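HTH-type transcriptional regulator mcbR (Escherichia coli UMEA 3718-1, PDB 4P9F) represses McbA expression by binding its promoter region, thereby preventing colanic acid overproduction and mucoidy, and is important for biofilm formation. Local coordinates at residues L18-L23 with Y162-I167; E85-A90 with A135-S140; Q114-K119 with E123-V128. One frame throughout, in Å; residues are numbered along the deposited sequence.

In the fold
The three contacts lie along one helical chain in which contact 1 closes the longest loop, contact 2 is nested within it and contact 3 within contact 2. Contact 1 joins the end of helix 6-19, in the GntR DNA-binding region, to helix 161-166 of the FCD region. Contacts 2 and 3 both use helix 122-138: near its C-terminal end it meets helix 73-95, and near its start helix 100-119, with centres about 22 Å apart. Contacts 1 and 2, centres about 24 Å apart, lie on opposite sides of the chain's centre. Contacts 1 and 3 have centres about 13 Å apart and touch through Ile20, Tyr164, Glu123 and Ile126. Helix 122-138 thus links the FCD bundle with the seam between the two regions.

Contact 1. Residues L18-L23 with Y162-I167; sequences LSIGAL and YLYEAI
The backbone of residues 18-23 leaves helix 6-19 through a Schellman motif, which brings the carbonyls of Ile20 and Gly21 up to the ring of Tyr164 on helix 161-166. Gly21 is the C-prime residue of that motif, and its positive phi of 75° is a conformation glycine adopts easily. Its amide bonds back to Leu18, with Gly21 N 3.1 Å from Leu18 O. Glycine also suits the place because, with no side chain, it lets the Tyr164 ring come close to the turn.

Tyr164 does most of the touching. Its CG stands beside its own backbone N (chi1 -67°), and the ring extends across to the turn. The phenol OH donates to the main chain, with Tyr164 OH 2.8 Å from Ile20 O. The carbonyl oxygen sits at the ring edge in the ring plane, while the donor is tilted 30° from the carbonyl plane. Beside this bond the ring carbon Tyr164 CE2 comes within 3.5 Å of Gly21 O. The aliphatic carbons of Ile20 lie loosely around the hydroxyl, with Ile20 CB 4.0 Å from Tyr164 OH. Ile126 of helix 122-138 packs against the same hydroxyl.

Two carbonyls just past the helix end thus find donors on or next to helix 161-166: Ile20 O takes the tyrosine hydroxyl and Gly21 O is hydrogen-bonded to His161 ND1. The chemistry implies a polar, directional link between the DNA-binding and FCD regions, made to backbone atoms of the first rather than to its side chains.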
# COMPACT_ATOMS: atom_id res chain seq x y z
N LEU A 18 -11.61 -2.35 11.94
CA LEU A 18 -10.85 -3.45 11.35
C LEU A 18 -9.44 -3.48 11.94
O LEU A 18 -9.01 -4.52 12.41
CB LEU A 18 -10.79 -3.32 9.82
CG LEU A 18 -12.08 -3.69 9.07
CD1 LEU A 18 -12.00 -3.20 7.63
CD2 LEU A 18 -12.34 -5.21 9.09
N SER A 19 -8.79 -2.32 11.98
CA SER A 19 -7.40 -2.18 12.44
C SER A 19 -7.15 -2.62 13.88
O SER A 19 -6.08 -3.18 14.18
CB SER A 19 -6.95 -0.73 12.31
OG SER A 19 -6.93 -0.34 10.95
N ILE A 20 -8.11 -2.37 14.77
CA ILE A 20 -7.93 -2.71 16.18
C ILE A 20 -8.44 -4.10 16.53
O ILE A 20 -8.48 -4.48 17.70
CB ILE A 20 -8.62 -1.69 17.10
CG1 ILE A 20 -10.14 -1.77 16.92
CG2 ILE A 20 -8.08 -0.28 16.87
CD1 ILE A 20 -10.93 -0.89 17.89
N GLY A 21 -8.83 -4.86 15.51
CA GLY A 21 -9.30 -6.23 15.70
C GLY A 21 -10.71 -6.37 16.25
O GLY A 21 -11.09 -7.44 16.76
N ALA A 22 -11.51 -5.32 16.12
CA ALA A 22 -12.88 -5.33 16.63
C ALA A 22 -13.82 -6.19 15.78
O ALA A 22 -14.86 -6.63 16.24
CB ALA A 22 -13.42 -3.88 16.72
N LEU A 23 -13.43 -6.45 14.53
CA LEU A 23 -14.29 -7.26 13.67
C LEU A 23 -13.67 -8.63 13.46
O LEU A 23 -12.49 -8.76 13.13
CB LEU A 23 -14.50 -6.57 12.32
CG LEU A 23 -15.10 -5.16 12.43
CD1 LEU A 23 -15.29 -4.54 11.07
CD2 LEU A 23 -16.40 -5.19 13.20
N TYR A 162 -8.28 -12.09 17.93
CA TYR A 162 -7.83 -13.11 18.87
C TYR A 162 -7.40 -12.54 20.22
O TYR A 162 -7.60 -13.16 21.27
CB TYR A 162 -6.68 -13.89 18.23
CG TYR A 162 -5.87 -14.75 19.17
CD1 TYR A 162 -6.35 -15.99 19.59
CD2 TYR A 162 -4.62 -14.34 19.62
CE1 TYR A 162 -5.61 -16.79 20.42
CE2 TYR A 162 -3.87 -15.14 20.47
CZ TYR A 162 -4.37 -16.36 20.87
OH TYR A 162 -3.62 -17.15 21.71
N LEU A 163 -6.82 -11.34 20.20
CA LEU A 163 -6.32 -10.69 21.41
C LEU A 163 -7.39 -10.46 22.49
O LEU A 163 -7.11 -10.61 23.68
CB LEU A 163 -5.68 -9.34 21.05
CG LEU A 163 -4.49 -9.42 20.10
CD1 LEU A 163 -3.95 -8.03 19.75
CD2 LEU A 163 -3.40 -10.29 20.71
N TYR A 164 -8.60 -10.12 22.07
CA TYR A 164 -9.63 -9.79 23.02
C TYR A 164 -10.09 -11.02 23.79
O TYR A 164 -10.36 -10.94 24.98
CB TYR A 164 -10.82 -9.13 22.31
CG TYR A 164 -10.49 -7.78 21.73
CD1 TYR A 164 -10.51 -6.64 22.53
CD2 TYR A 164 -10.13 -7.64 20.39
CE1 TYR A 164 -10.20 -5.41 22.02
CE2 TYR A 164 -9.82 -6.39 19.86
CZ TYR A 164 -9.85 -5.28 20.69
OH TYR A 164 -9.55 -4.03 20.21
N GLU A 165 -10.08 -12.16 23.12
CA GLU A 165 -10.64 -13.37 23.69
C GLU A 165 -9.61 -14.13 24.51
O GLU A 165 -9.93 -14.69 25.56
CB GLU A 165 -11.20 -14.27 22.59
N ALA A 166 -8.36 -14.12 24.07
CA ALA A 166 -7.40 -15.06 24.62
C ALA A 166 -6.25 -14.45 25.41
O ALA A 166 -5.64 -15.13 26.23
CB ALA A 166 -6.83 -15.91 23.49
N ILE A 167 -5.95 -13.18 25.19
CA ILE A 167 -4.76 -12.60 25.80
C ILE A 167 -5.08 -11.79 27.05
O ILE A 167 -5.90 -10.88 27.01
CB ILE A 167 -3.99 -11.71 24.81
CG1 ILE A 167 -3.61 -12.52 23.58
CG2 ILE A 167 -2.76 -11.11 25.48
CD1 ILE A 167 -2.81 -13.77 23.87

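Contact 2. Residues E85-A90 with A135-S140; sequences ELELMA and AIYHRS
The phenol ring of Tyr137 has Glu87 OE1 at its edge, near the ring plane, while the methyl of Ala90 approaches the other end of the ring obliquely. The carboxylate of Glu87 is turned 65° out of the ring plane. Tyr137 OH donates to Glu87 OE1 at 2.6 Å, and OE1 accepts with its anti lone pair, which points away from OE2. The methylenes of Glu87 lie alongside the phenol end, with Glu87 CB 3.4 Å from Tyr137 OH. With CG beside its backbone N (chi1 -67°) and the chain extended beyond, Glu87 carries its carboxylate past the phenol. At the base of the ring, Ala90 CB lies 3.7 Å from Tyr137 CD1. A residue as small as alanine suits this spot, where the backbones come close: the CA atoms of Ala90 and Tyr137 are only 5.2 Å apart.

This joins helix 73-95 to the C-terminal part of helix 122-138 in the all-helical FCD domain. Leu86, on the same helix as Glu87, packs on Leu86 of the second subunit, so the contact lies just behind the dimer interface.

Glu87 is buried but well satisfied. OE1 forms a salt bridge with Arg133 as well as accepting from the phenol; OE2 meets Arg83 and the indole N-H of Trp153. The two arginines would favour the ionised carboxylate. Beyond the ring, Ser140 CB rests 3.6 Å from Ala90 O. Its hydroxyl folds back to the chain just before it: Ser140 OG donates to Tyr137 O at 2.6 Å, with a C=O...donor angle of 171°, nearly in line with the carbonyl bond. That carbonyl also takes Ser140 N, and Ser140 OG is hydrogen-bonded to Met142 N.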
# COMPACT_ATOMS: atom_id res chain seq x y z
N GLU A 85 9.40 -3.60 6.28
CA GLU A 85 10.21 -2.65 5.53
C GLU A 85 9.66 -1.24 5.57
O GLU A 85 10.41 -0.28 5.73
CB GLU A 85 10.38 -3.08 4.07
CG GLU A 85 11.03 -4.43 3.93
CD GLU A 85 12.46 -4.47 4.46
OE1 GLU A 85 13.13 -3.41 4.45
OE2 GLU A 85 12.91 -5.56 4.87
N LEU A 86 8.34 -1.10 5.43
CA LEU A 86 7.74 0.23 5.35
C LEU A 86 7.82 0.99 6.67
O LEU A 86 8.11 2.18 6.68
CB LEU A 86 6.29 0.13 4.90
CG LEU A 86 6.10 -0.48 3.50
CD1 LEU A 86 4.63 -0.45 3.03
CD2 LEU A 86 7.03 0.18 2.46
N GLU A 87 7.55 0.29 7.77
CA GLU A 87 7.54 0.94 9.08
C GLU A 87 8.96 1.32 9.54
O GLU A 87 9.16 2.37 10.13
CB GLU A 87 6.84 0.03 10.11
CG GLU A 87 5.32 -0.13 9.81
CD GLU A 87 4.54 -0.82 10.94
OE1 GLU A 87 4.74 -0.47 12.12
OE2 GLU A 87 3.75 -1.71 10.64
N LEU A 88 9.94 0.47 9.23
CA LEU A 88 11.32 0.78 9.54
C LEU A 88 11.80 1.97 8.70
O LEU A 88 12.58 2.80 9.16
CB LEU A 88 12.21 -0.44 9.30
CG LEU A 88 12.02 -1.60 10.29
CD1 LEU A 88 13.07 -2.68 10.08
CD2 LEU A 88 12.05 -1.09 11.70
N MSE A 89 11.33 2.04 7.46
CA MSE A 89 11.64 3.18 6.60
C MSE A 89 11.01 4.45 7.15
O MSE A 89 11.65 5.50 7.22
CB MSE A 89 11.13 2.94 5.17
CG MSE A 89 11.41 4.09 4.19
SE MSE A 89 10.44 3.84 2.47
CE MSE A 89 10.20 1.91 2.53
N ALA A 90 9.74 4.34 7.54
CA ALA A 90 9.04 5.47 8.14
C ALA A 90 9.75 5.96 9.40
O ALA A 90 9.96 7.16 9.57
CB ALA A 90 7.58 5.10 8.46
N ALA A 135 1.89 8.55 14.96
CA ALA A 135 2.39 9.87 15.29
C ALA A 135 3.86 9.98 14.90
O ALA A 135 4.31 11.02 14.41
CB ALA A 135 2.21 10.17 16.78
N ILE A 136 4.60 8.91 15.12
CA ILE A 136 5.99 8.88 14.70
C ILE A 136 6.08 8.94 13.18
O ILE A 136 6.76 9.81 12.62
CB ILE A 136 6.71 7.60 15.19
CG1 ILE A 136 6.78 7.57 16.73
CG2 ILE A 136 8.12 7.52 14.62
CD1 ILE A 136 7.21 6.22 17.30
N TYR A 137 5.37 8.03 12.52
CA TYR A 137 5.49 7.85 11.08
C TYR A 137 5.12 9.11 10.31
O TYR A 137 5.73 9.40 9.29
CB TYR A 137 4.63 6.68 10.59
CG TYR A 137 4.97 5.35 11.22
CD1 TYR A 137 6.20 5.15 11.84
CD2 TYR A 137 4.06 4.30 11.19
CE1 TYR A 137 6.51 3.93 12.41
CE2 TYR A 137 4.37 3.08 11.75
CZ TYR A 137 5.60 2.90 12.37
OH TYR A 137 5.89 1.68 12.94
N HIS A 138 4.14 9.85 10.82
CA HIS A 138 3.69 11.06 10.16
C HIS A 138 4.80 12.09 10.00
O HIS A 138 4.79 12.87 9.05
CB HIS A 138 2.51 11.70 10.91
CG HIS A 138 1.19 11.05 10.63
ND1 HIS A 138 0.06 11.30 11.39
CD2 HIS A 138 0.80 10.20 9.65
CE1 HIS A 138 -0.95 10.61 10.90
NE2 HIS A 138 -0.53 9.93 9.85
N ARG A 139 5.77 12.09 10.92
CA ARG A 139 6.88 13.05 10.88
C ARG A 139 7.93 12.68 9.84
O ARG A 139 8.89 13.41 9.65
CB ARG A 139 7.54 13.20 12.27
CG ARG A 139 6.60 13.74 13.35
CD ARG A 139 6.09 15.13 12.99
NE ARG A 139 7.20 15.96 12.53
CZ ARG A 139 7.16 17.27 12.36
NH1 ARG A 139 6.04 17.94 12.63
NH2 ARG A 139 8.24 17.92 11.94
N SER A 140 7.74 11.56 9.15
CA SER A 140 8.59 11.20 8.01
C SER A 140 8.29 12.10 6.82
O SER A 140 9.03 12.10 5.84
CB SER A 140 8.36 9.75 7.59
OG SER A 140 7.06 9.61 7.03

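Contact 3. Residues Q114-K119 with E123-V128; sequences QQAQEK and EQIINV
Ala116 and Ile125 meet in an apolar contact inside a helical hairpin, where helix 100-119 turns back into helix 122-138 within the FCD domain. The segments run nearly antiparallel, at 161° between their directions, and their axes approach to 8.3 Å. A small residue makes so close a pairing possible. Ala116 points its methyl at the opposing helix, and the CA atoms of Ala116 and Ile125 are 5.3 Å apart. That methyl lies against backbone and side chain together: Ala116 CB is 3.7 Å from Ile125 N and equally far from Ile125 CG1. One residue earlier on the same helix as Ile125, Gln124 CB lies 3.8 Å from Ala116 CB, so the glutamine contributes its aliphatic base rather than its amide.

Ile125 has the reach that alanine lacks. Its CG1 stands beside its backbone N (chi1 -67°), and from there the CG1-CD1 branch runs over helix 100-119; the Ile125 side chain also touches Leu113. Gln117 presents mainly its backbone and CB to this branch, while its amide leads away to bond through NE2 with Pro169 O. The terminal methyl Ile125 CD1 ends 3.6 Å from Gln117 CA.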
# COMPACT_ATOMS: atom_id res chain seq x y z
N GLN A 114 0.58 2.76 29.04
CA GLN A 114 0.81 2.10 30.33
C GLN A 114 -0.49 2.04 31.13
O GLN A 114 -0.82 1.00 31.72
CB GLN A 114 1.89 2.84 31.12
CG GLN A 114 2.03 2.40 32.58
CD GLN A 114 2.48 0.96 32.73
OE1 GLN A 114 3.37 0.48 32.01
NE2 GLN A 114 1.88 0.25 33.68
N GLN A 115 -1.23 3.14 31.14
CA GLN A 115 -2.50 3.21 31.87
C GLN A 115 -3.44 2.17 31.30
O GLN A 115 -4.14 1.50 32.05
CB GLN A 115 -3.11 4.61 31.78
CG GLN A 115 -2.28 5.67 32.47
CD GLN A 115 -2.77 7.06 32.13
OE1 GLN A 115 -3.88 7.24 31.62
NE2 GLN A 115 -1.93 8.06 32.39
N ALA A 116 -3.45 2.06 29.97
CA ALA A 116 -4.31 1.09 29.31
C ALA A 116 -3.98 -0.34 29.74
O ALA A 116 -4.89 -1.14 29.99
CB ALA A 116 -4.20 1.22 27.78
N GLN A 117 -2.70 -0.67 29.84
CA GLN A 117 -2.28 -2.01 30.27
C GLN A 117 -2.60 -2.27 31.76
O GLN A 117 -2.97 -3.38 32.15
CB GLN A 117 -0.79 -2.22 29.98
CG GLN A 117 -0.29 -3.64 30.24
CD GLN A 117 0.07 -3.87 31.71
OE1 GLN A 117 0.46 -2.93 32.41
NE2 GLN A 117 -0.09 -5.10 32.18
N GLU A 118 -2.46 -1.23 32.58
CA GLU A 118 -2.73 -1.35 34.01
C GLU A 118 -4.23 -1.51 34.27
O GLU A 118 -4.64 -2.27 35.14
CB GLU A 118 -2.20 -0.12 34.76
N LYS A 119 -5.02 -0.79 33.48
CA LYS A 119 -6.47 -0.86 33.57
C LYS A 119 -6.99 -2.16 32.95
O LYS A 119 -8.14 -2.55 33.18
CB LYS A 119 -7.10 0.35 32.86
CG LYS A 119 -6.87 1.68 33.57
CD LYS A 119 -7.25 2.87 32.69
CE LYS A 119 -8.63 2.75 32.11
NZ LYS A 119 -8.92 3.84 31.12
N GLU A 123 -8.57 -2.89 24.13
CA GLU A 123 -8.82 -2.06 22.96
C GLU A 123 -7.96 -0.79 22.96
O GLU A 123 -7.39 -0.40 21.94
CB GLU A 123 -10.30 -1.70 22.86
CG GLU A 123 -10.60 -0.86 21.64
CD GLU A 123 -12.06 -0.46 21.56
OE1 GLU A 123 -12.84 -0.90 22.43
OE2 GLU A 123 -12.42 0.31 20.65
N GLN A 124 -7.85 -0.16 24.13
CA GLN A 124 -7.04 1.03 24.31
C GLN A 124 -5.55 0.75 24.15
O GLN A 124 -4.82 1.55 23.59
CB GLN A 124 -7.33 1.63 25.69
CG GLN A 124 -8.38 2.71 25.65
CD GLN A 124 -7.93 3.92 24.85
OE1 GLN A 124 -8.17 4.02 23.63
NE2 GLN A 124 -7.28 4.86 25.54
N ILE A 125 -5.11 -0.41 24.62
CA ILE A 125 -3.73 -0.85 24.39
C ILE A 125 -3.44 -0.93 22.88
O ILE A 125 -2.42 -0.43 22.38
CB ILE A 125 -3.47 -2.25 25.00
CG1 ILE A 125 -3.53 -2.19 26.53
CG2 ILE A 125 -2.11 -2.81 24.51
CD1 ILE A 125 -3.36 -3.53 27.18
N ILE A 126 -4.34 -1.58 22.17
CA ILE A 126 -4.17 -1.72 20.73
C ILE A 126 -4.22 -0.35 20.06
O ILE A 126 -3.34 -0.01 19.26
CB ILE A 126 -5.25 -2.64 20.16
CG1 ILE A 126 -5.02 -4.06 20.71
CG2 ILE A 126 -5.20 -2.65 18.65
CD1 ILE A 126 -6.10 -5.06 20.33
N ASN A 127 -5.21 0.46 20.43
CA ASN A 127 -5.40 1.76 19.80
C ASN A 127 -4.26 2.74 20.07
O ASN A 127 -3.78 3.41 19.16
CB ASN A 127 -6.72 2.38 20.24
CG ASN A 127 -7.03 3.65 19.47
OD1 ASN A 127 -6.99 3.67 18.23
ND2 ASN A 127 -7.36 4.72 20.19
N VAL A 128 -3.83 2.81 21.33
CA VAL A 128 -2.74 3.73 21.67
C VAL A 128 -1.43 3.29 20.98
O VAL A 128 -0.67 4.14 20.53
CB VAL A 128 -2.56 3.85 23.21
CG1 VAL A 128 -1.36 4.71 23.53
CG2 VAL A 128 -3.80 4.46 23.84